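Local atomic coordinates of sesquisabinene B synthase 2 (Santalum album, PDB entry 6A2A), a protein that probably catalyses the magnesium- or manganese-dependent cyclisation of farnesyl diphosphate to sesquisabinene B, as a plant terpene synthase of the Tpsb subfamily. Residues 36-41 and 281-286; 83-88 and 128-133. One frame throughout, in Å; residues are numbered along the deposited sequence.

Overall arrangement
The two contacts lie on opposite sides of the centre of this mainly helical chain, their centres 35 Å apart and their nearest atoms about 20 Å apart. Contact 1 spans the greater sequence distance: it brings the loop 36-41, just before helix 41-50, onto helix 281-292, so the N-terminal part of the chain packs against the metal-binding terpene synthase domain. Contact 2 is nested within that span and is local, joining helices 78-90 and 121-133 inside the N-terminal domain. One therefore ties the chain's beginning to the domain that carries the magnesium ligands, whereas the other, a salt-bridge network, holds together helices remote from those ligands.

Contact 1: residues 36-41 and 281-286; sequences PNLWDY and GLIQSY
The hydroxyl of Y41 reaches helix 281-292 through water 1, which lies 2.9 Å from Y41 OH and accepts a weak, long bond from the backbone N of I283, 3.4 Å away. No direct hydrogen bond joins the two segments, and the rest of their meeting is apolar. Both branches of I283 take part, each with its own partner. On one branch, CG1 stands at the edge of the W39 indole, near the ring plane, 3.8 Å from W39 CZ3; the terminal CD1 lies 4.2 Å from the same W39 CZ3. The geometry is thus an edge contact on the six-membered ring. I283 holds CG1 anti to its backbone N (chi1 -175°), which carries this branch out to the indole while CG2 is left for L38. There the touch is methyl to methyl, L38 CD1 to I283 CG2 at 3.9 Å, and the two side chains cross at about a right angle. L38 also backs the indole from within its own segment, its CB lying 3.3 Å above the plane of the W39 ring and offset toward the rim. Beyond the two segments, N280 fixes the loop: its OD1 accepts from L38 N, and its backbone N donates to N37 OD1. The loop before helix 41-50, in the N-terminal terpene synthase region, thus packs on a helix of the metal-binding domain. Helix 546-558 packs on L38, W39 and Q284, helix 239-270 touches Y41 and L282, and helix 299-321, which carries the magnesium ligands D316 and D320, borders L282 and S285.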
loop_
_atom_site.group_PDB
_atom_site.type_symbol
_atom_site.label_atom_id
_atom_site.label_comp_id
_atom_site.label_asym_id
_atom_site.label_seq_id
_atom_site.Cartn_x
_atom_site.Cartn_y
_atom_site.Cartn_z
ATOM N N PRO A 36 -7.205 1.284 23.197
ATOM C CA PRO A 36 -7.993 1.312 21.982
ATOM C C PRO A 36 -8.057 2.643 21.262
ATOM O O PRO A 36 -8.081 3.674 21.834
ATOM C CB PRO A 36 -9.368 0.920 22.487
ATOM C CG PRO A 36 -9.408 1.431 23.842
ATOM C CD PRO A 36 -8.044 1.294 24.389
ATOM N N ASN A 37 -8.125 2.591 19.957
ATOM C CA ASN A 37 -8.252 3.805 19.198
ATOM C C ASN A 37 -9.725 4.153 19.071
ATOM O O ASN A 37 -10.575 3.409 19.455
ATOM C CB ASN A 37 -7.609 3.643 17.836
ATOM C CG ASN A 37 -6.120 3.433 17.928
ATOM O OD1 ASN A 37 -5.442 4.150 18.608
ATOM N ND2 ASN A 37 -5.632 2.445 17.260
ATOM N N LEU A 38 -10.024 5.261 18.436
ATOM C CA LEU A 38 -11.400 5.704 18.288
ATOM C C LEU A 38 -12.290 4.688 17.614
ATOM O O LEU A 38 -13.415 4.530 17.988
ATOM C CB LEU A 38 -11.449 7.020 17.536
ATOM C CG LEU A 38 -10.792 8.196 18.240
ATOM C CD1 LEU A 38 -10.766 9.373 17.311
ATOM C CD2 LEU A 38 -11.542 8.550 19.509
ATOM N N TRP A 39 -11.760 4.045 16.587
ATOM C CA TRP A 39 -12.397 2.980 15.867
ATOM C C TRP A 39 -11.329 1.925 15.620
ATOM O O TRP A 39 -10.217 2.229 15.461
ATOM C CB TRP A 39 -12.940 3.465 14.550
ATOM C CG TRP A 39 -14.002 4.433 14.701
ATOM C CD1 TRP A 39 -15.278 4.178 14.929
ATOM C CD2 TRP A 39 -13.874 5.848 14.642
ATOM N NE1 TRP A 39 -15.980 5.330 15.025
ATOM C CE2 TRP A 39 -15.129 6.378 14.853
ATOM C CE3 TRP A 39 -12.816 6.708 14.428
ATOM C CZ2 TRP A 39 -15.358 7.722 14.870
ATOM C CZ3 TRP A 39 -13.035 8.022 14.444
ATOM C CH2 TRP A 39 -14.289 8.533 14.652
ATOM N N ASP A 40 -11.711 0.679 15.587
ATOM C CA ASP A 40 -10.770 -0.352 15.324
ATOM C C ASP A 40 -10.496 -0.367 13.830
ATOM O O ASP A 40 -11.350 -0.043 13.073
ATOM C CB ASP A 40 -11.306 -1.663 15.902
ATOM C CG ASP A 40 -11.302 -2.774 14.934
ATOM O OD1 ASP A 40 -10.230 -3.384 14.729
ATOM O OD2 ASP A 40 -12.377 -3.048 14.382
ATOM N N TYR A 41 -9.299 -0.726 13.420
ATOM C CA TYR A 41 -8.965 -0.703 12.006
ATOM C C TYR A 41 -9.763 -1.599 11.047
ATOM O O TYR A 41 -9.919 -1.244 9.905
ATOM C CB TYR A 41 -7.488 -0.876 11.779
ATOM C CG TYR A 41 -6.636 0.151 12.493
ATOM C CD1 TYR A 41 -6.826 1.487 12.301
ATOM C CD2 TYR A 41 -5.638 -0.233 13.337
ATOM C CE1 TYR A 41 -6.066 2.403 12.934
ATOM C CE2 TYR A 41 -4.887 0.676 13.977
ATOM C CZ TYR A 41 -5.103 1.996 13.775
ATOM O OH TYR A 41 -4.325 2.867 14.427
ATOM N N GLY A 281 -3.168 8.451 16.263
ATOM C CA GLY A 281 -2.370 9.236 15.361
ATOM C C GLY A 281 -2.834 9.240 13.915
ATOM O O GLY A 281 -2.921 10.243 13.298
ATOM N N LEU A 282 -3.129 8.074 13.406
ATOM C CA LEU A 282 -3.537 7.953 12.030
ATOM C C LEU A 282 -4.901 8.568 11.787
ATOM O O LEU A 282 -5.083 9.337 10.900
ATOM C CB LEU A 282 -3.543 6.502 11.617
ATOM C CG LEU A 282 -3.795 6.125 10.167
ATOM C CD1 LEU A 282 -5.257 6.107 9.904
ATOM C CD2 LEU A 282 -3.095 6.952 9.131
ATOM N N ILE A 283 -5.857 8.189 12.604
ATOM C CA ILE A 283 -7.198 8.688 12.421
ATOM C C ILE A 283 -7.287 10.201 12.596
ATOM O O ILE A 283 -7.901 10.859 11.838
ATOM C CB ILE A 283 -8.253 7.910 13.226
ATOM C CG1 ILE A 283 -9.625 8.404 12.894
ATOM C CG2 ILE A 283 -8.153 8.114 14.693
ATOM C CD1 ILE A 283 -10.073 7.984 11.535
ATOM N N GLN A 284 -6.618 10.728 13.586
ATOM C CA GLN A 284 -6.628 12.138 13.801
ATOM C C GLN A 284 -5.953 12.892 12.651
ATOM O O GLN A 284 -6.430 13.904 12.242
ATOM C CB GLN A 284 -6.064 12.478 15.168
ATOM C CG GLN A 284 -7.021 11.924 16.202
ATOM C CD GLN A 284 -6.891 12.391 17.624
ATOM O OE1 GLN A 284 -7.878 12.488 18.295
ATOM N NE2 GLN A 284 -5.694 12.606 18.096
ATOM N N SER A 285 -4.882 12.337 12.111
ATOM C CA SER A 285 -4.224 12.986 10.996
ATOM C C SER A 285 -5.173 13.040 9.803
ATOM O O SER A 285 -5.287 14.013 9.148
ATOM C CB SER A 285 -2.953 12.265 10.575
ATOM O OG SER A 285 -2.439 12.817 9.413
ATOM N N TYR A 286 -5.833 11.938 9.552
ATOM C CA TYR A 286 -6.756 11.863 8.446
ATOM C C TYR A 286 -7.918 12.838 8.648
ATOM O O TYR A 286 -8.269 13.545 7.760
ATOM C CB TYR A 286 -7.232 10.434 8.153
ATOM C CG TYR A 286 -8.123 10.362 6.932
ATOM C CD1 TYR A 286 -7.632 10.562 5.677
ATOM C CD2 TYR A 286 -9.463 10.163 7.057
ATOM C CE1 TYR A 286 -8.452 10.541 4.570
ATOM C CE2 TYR A 286 -10.281 10.141 5.973
ATOM C CZ TYR A 286 -9.782 10.336 4.722
ATOM O OH TYR A 286 -10.641 10.307 3.671
HETATM O O HOH W 1 -5.039 5.697 14.705
#

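Contact 2: residues 83-88 and 128-133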
loop_
_atom_site.group_PDB
_atom_site.type_symbol
_atom_site.label_atom_id
_atom_site.label_comp_id
_atom_site.label_asym_id
_atom_site.label_seq_id
_atom_site.Cartn_x
_atom_site.Cartn_y
_atom_site.Cartn_z
ATOM N N GLU A 83 -27.622 35.052 -1.298
ATOM C CA GLU A 83 -27.997 34.158 -0.239
ATOM C C GLU A 83 -27.943 32.718 -0.747
ATOM O O GLU A 83 -27.476 31.827 -0.009
ATOM C CB GLU A 83 -29.379 34.561 0.331
ATOM C CG GLU A 83 -29.347 35.734 1.246
ATOM C CD GLU A 83 -30.737 36.273 1.602
ATOM O OE1 GLU A 83 -31.717 35.818 0.955
ATOM O OE2 GLU A 83 -30.834 37.122 2.492
ATOM N N PHE A 84 -28.329 32.442 -2.001
ATOM C CA PHE A 84 -28.363 31.146 -2.510
ATOM C C PHE A 84 -26.930 30.611 -2.697
ATOM O O PHE A 84 -26.660 29.455 -2.326
ATOM C CB PHE A 84 -29.083 31.126 -3.857
ATOM C CG PHE A 84 -29.445 29.767 -4.359
ATOM C CD1 PHE A 84 -30.537 29.096 -3.843
ATOM C CD2 PHE A 84 -28.706 29.143 -5.353
ATOM C CE1 PHE A 84 -30.875 27.837 -4.291
ATOM C CE2 PHE A 84 -29.052 27.879 -5.795
ATOM C CZ PHE A 84 -30.143 27.230 -5.268
ATOM N N ILE A 85 -26.051 31.426 -3.270
ATOM C CA ILE A 85 -24.656 30.934 -3.495
ATOM C C ILE A 85 -23.900 30.855 -2.153
ATOM O O ILE A 85 -22.980 30.018 -2.035
ATOM C CB ILE A 85 -23.916 31.789 -4.546
ATOM C CG1 ILE A 85 -23.819 33.254 -4.144
ATOM C CG2 ILE A 85 -24.544 31.627 -5.925
ATOM C CD1 ILE A 85 -22.757 34.027 -4.878
ATOM N N ASP A 86 -24.249 31.652 -1.156
ATOM C CA ASP A 86 -23.727 31.496 0.235
ATOM C C ASP A 86 -24.141 30.143 0.793
ATOM O O ASP A 86 -23.351 29.435 1.327
ATOM C CB ASP A 86 -24.095 32.650 1.130
ATOM C CG ASP A 86 -23.268 32.683 2.428
ATOM O OD1 ASP A 86 -22.011 32.505 2.295
ATOM O OD2 ASP A 86 -23.836 32.947 3.534
ATOM N N THR A 87 -25.401 29.753 0.566
ATOM C CA THR A 87 -25.937 28.427 0.950
ATOM C C THR A 87 -25.226 27.287 0.229
ATOM O O THR A 87 -24.846 26.280 0.844
ATOM C CB THR A 87 -27.460 28.383 0.645
ATOM O OG1 THR A 87 -28.029 29.445 1.389
ATOM C CG2 THR A 87 -28.098 27.086 1.045
ATOM N N VAL A 88 -24.990 27.443 -1.055
ATOM C CA VAL A 88 -24.293 26.425 -1.832
ATOM C C VAL A 88 -22.893 26.185 -1.232
ATOM O O VAL A 88 -22.466 25.089 -1.062
ATOM C CB VAL A 88 -24.146 26.850 -3.330
ATOM C CG1 VAL A 88 -23.244 25.926 -4.105
ATOM C CG2 VAL A 88 -25.472 26.906 -4.026
ATOM N N PHE A 128 -20.494 42.460 0.941
ATOM C CA PHE A 128 -19.113 42.731 1.280
ATOM C C PHE A 128 -18.343 41.414 1.379
ATOM O O PHE A 128 -17.237 41.233 0.787
ATOM C CB PHE A 128 -19.010 43.516 2.581
ATOM C CG PHE A 128 -17.602 43.721 3.099
ATOM C CD1 PHE A 128 -16.975 42.755 3.890
ATOM C CD2 PHE A 128 -16.871 44.857 2.777
ATOM C CE1 PHE A 128 -15.688 42.949 4.357
ATOM C CE2 PHE A 128 -15.574 45.038 3.226
ATOM C CZ PHE A 128 -14.980 44.079 4.025
ATOM N N ARG A 129 -18.938 40.473 2.094
ATOM C CA ARG A 129 -18.212 39.198 2.320
ATOM C C ARG A 129 -18.090 38.365 1.049
ATOM O O ARG A 129 -16.980 37.863 0.761
ATOM C CB ARG A 129 -18.855 38.385 3.446
ATOM C CG ARG A 129 -18.230 37.002 3.599
ATOM C CD ARG A 129 -18.584 36.356 4.934
ATOM N NE ARG A 129 -20.015 36.022 5.021
ATOM C CZ ARG A 129 -20.617 35.025 4.436
ATOM N NH1 ARG A 129 -19.954 34.175 3.661
ATOM N NH2 ARG A 129 -21.936 34.857 4.634
ATOM N N ILE A 130 -19.176 38.145 0.308
ATOM C CA ILE A 130 -19.177 37.285 -0.831
ATOM C C ILE A 130 -18.255 37.875 -1.897
ATOM O O ILE A 130 -17.572 37.135 -2.598
ATOM C CB ILE A 130 -20.589 37.042 -1.408
ATOM C CG1 ILE A 130 -21.563 36.461 -0.376
ATOM C CG2 ILE A 130 -20.508 36.155 -2.630
ATOM C CD1 ILE A 130 -21.324 35.016 -0.052
ATOM N N MET A 131 -18.360 39.178 -2.084
ATOM C CA MET A 131 -17.433 39.859 -3.051
ATOM C C MET A 131 -15.961 39.589 -2.676
ATOM O O MET A 131 -15.196 39.084 -3.524
ATOM C CB MET A 131 -17.714 41.351 -3.084
ATOM C CG MET A 131 -19.055 41.729 -3.725
ATOM S SD MET A 131 -19.291 41.137 -5.367
ATOM C CE MET A 131 -21.073 41.267 -5.539
ATOM N N ARG A 132 -15.572 39.858 -1.449
ATOM C CA ARG A 132 -14.180 39.695 -1.044
ATOM C C ARG A 132 -13.759 38.231 -1.066
ATOM O O ARG A 132 -12.605 37.939 -1.499
ATOM C CB ARG A 132 -13.902 40.330 0.312
ATOM C CG ARG A 132 -13.830 41.851 0.279
ATOM C CD ARG A 132 -13.124 42.379 1.470
ATOM N NE ARG A 132 -12.957 43.821 1.497
ATOM C CZ ARG A 132 -12.092 44.470 2.264
ATOM N NH1 ARG A 132 -11.260 43.811 3.071
ATOM N NH2 ARG A 132 -12.073 45.788 2.245
ATOM N N GLU A 133 -14.616 37.303 -0.659
ATOM C CA GLU A 133 -14.247 35.860 -0.799
ATOM C C GLU A 133 -13.928 35.523 -2.248
ATOM O O GLU A 133 -13.230 34.547 -2.521
ATOM C CB GLU A 133 -15.417 34.974 -0.351
ATOM C CG GLU A 133 -15.671 35.054 1.126
ATOM C CD GLU A 133 -16.966 34.377 1.575
ATOM O OE1 GLU A 133 -17.768 34.034 0.689
ATOM O OE2 GLU A 133 -17.087 34.097 2.793
HETATM O O HOH W 2 -19.882 32.155 0.695
#
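The guanidinium of R129 receives its carboxylate partners at the edge: D86 OD1 and E133 OE2 lie in its plane, and D86 OD2 close to it. R129 grips D86 end-on with two nitrogens, NH1 to D86 OD1 at 3.0 Å and NH2 to D86 OD2 at 2.9 Å. The two planes are nevertheless turned 50° apart, so D86 OD2 is met from above its carboxylate plane and the fork is twisted. NH1 also bonds E133 OE2 at 3.0 Å, with an N-H...O angle of 162°, which makes one nitrogen serve two acids. Water 2 donates to D86 OD1 (2.7 Å) and to E133 OE1, bridging the two carboxylates on a second path. A bend at chi3 turns the R129 chain toward both acids. A leucine in its place would probably leave D86 and E133 facing each other without the positive charge between them, and D86 freer to turn. Beside this network, I130 CD1 packs against D86 CB at 3.8 Å, and I130 CG2 meets I85 CD1 at 3.8 Å. The axes of the two helical segments pass 11.1 Å apart at 58°. Around them, helix 98-110 supplies V105 against both I85 and I130, R89 of helix 78-90 forms a second salt bridge to E133, and helix 160-170 borders R129 through E168 and A169, all within the helical N-terminal domain.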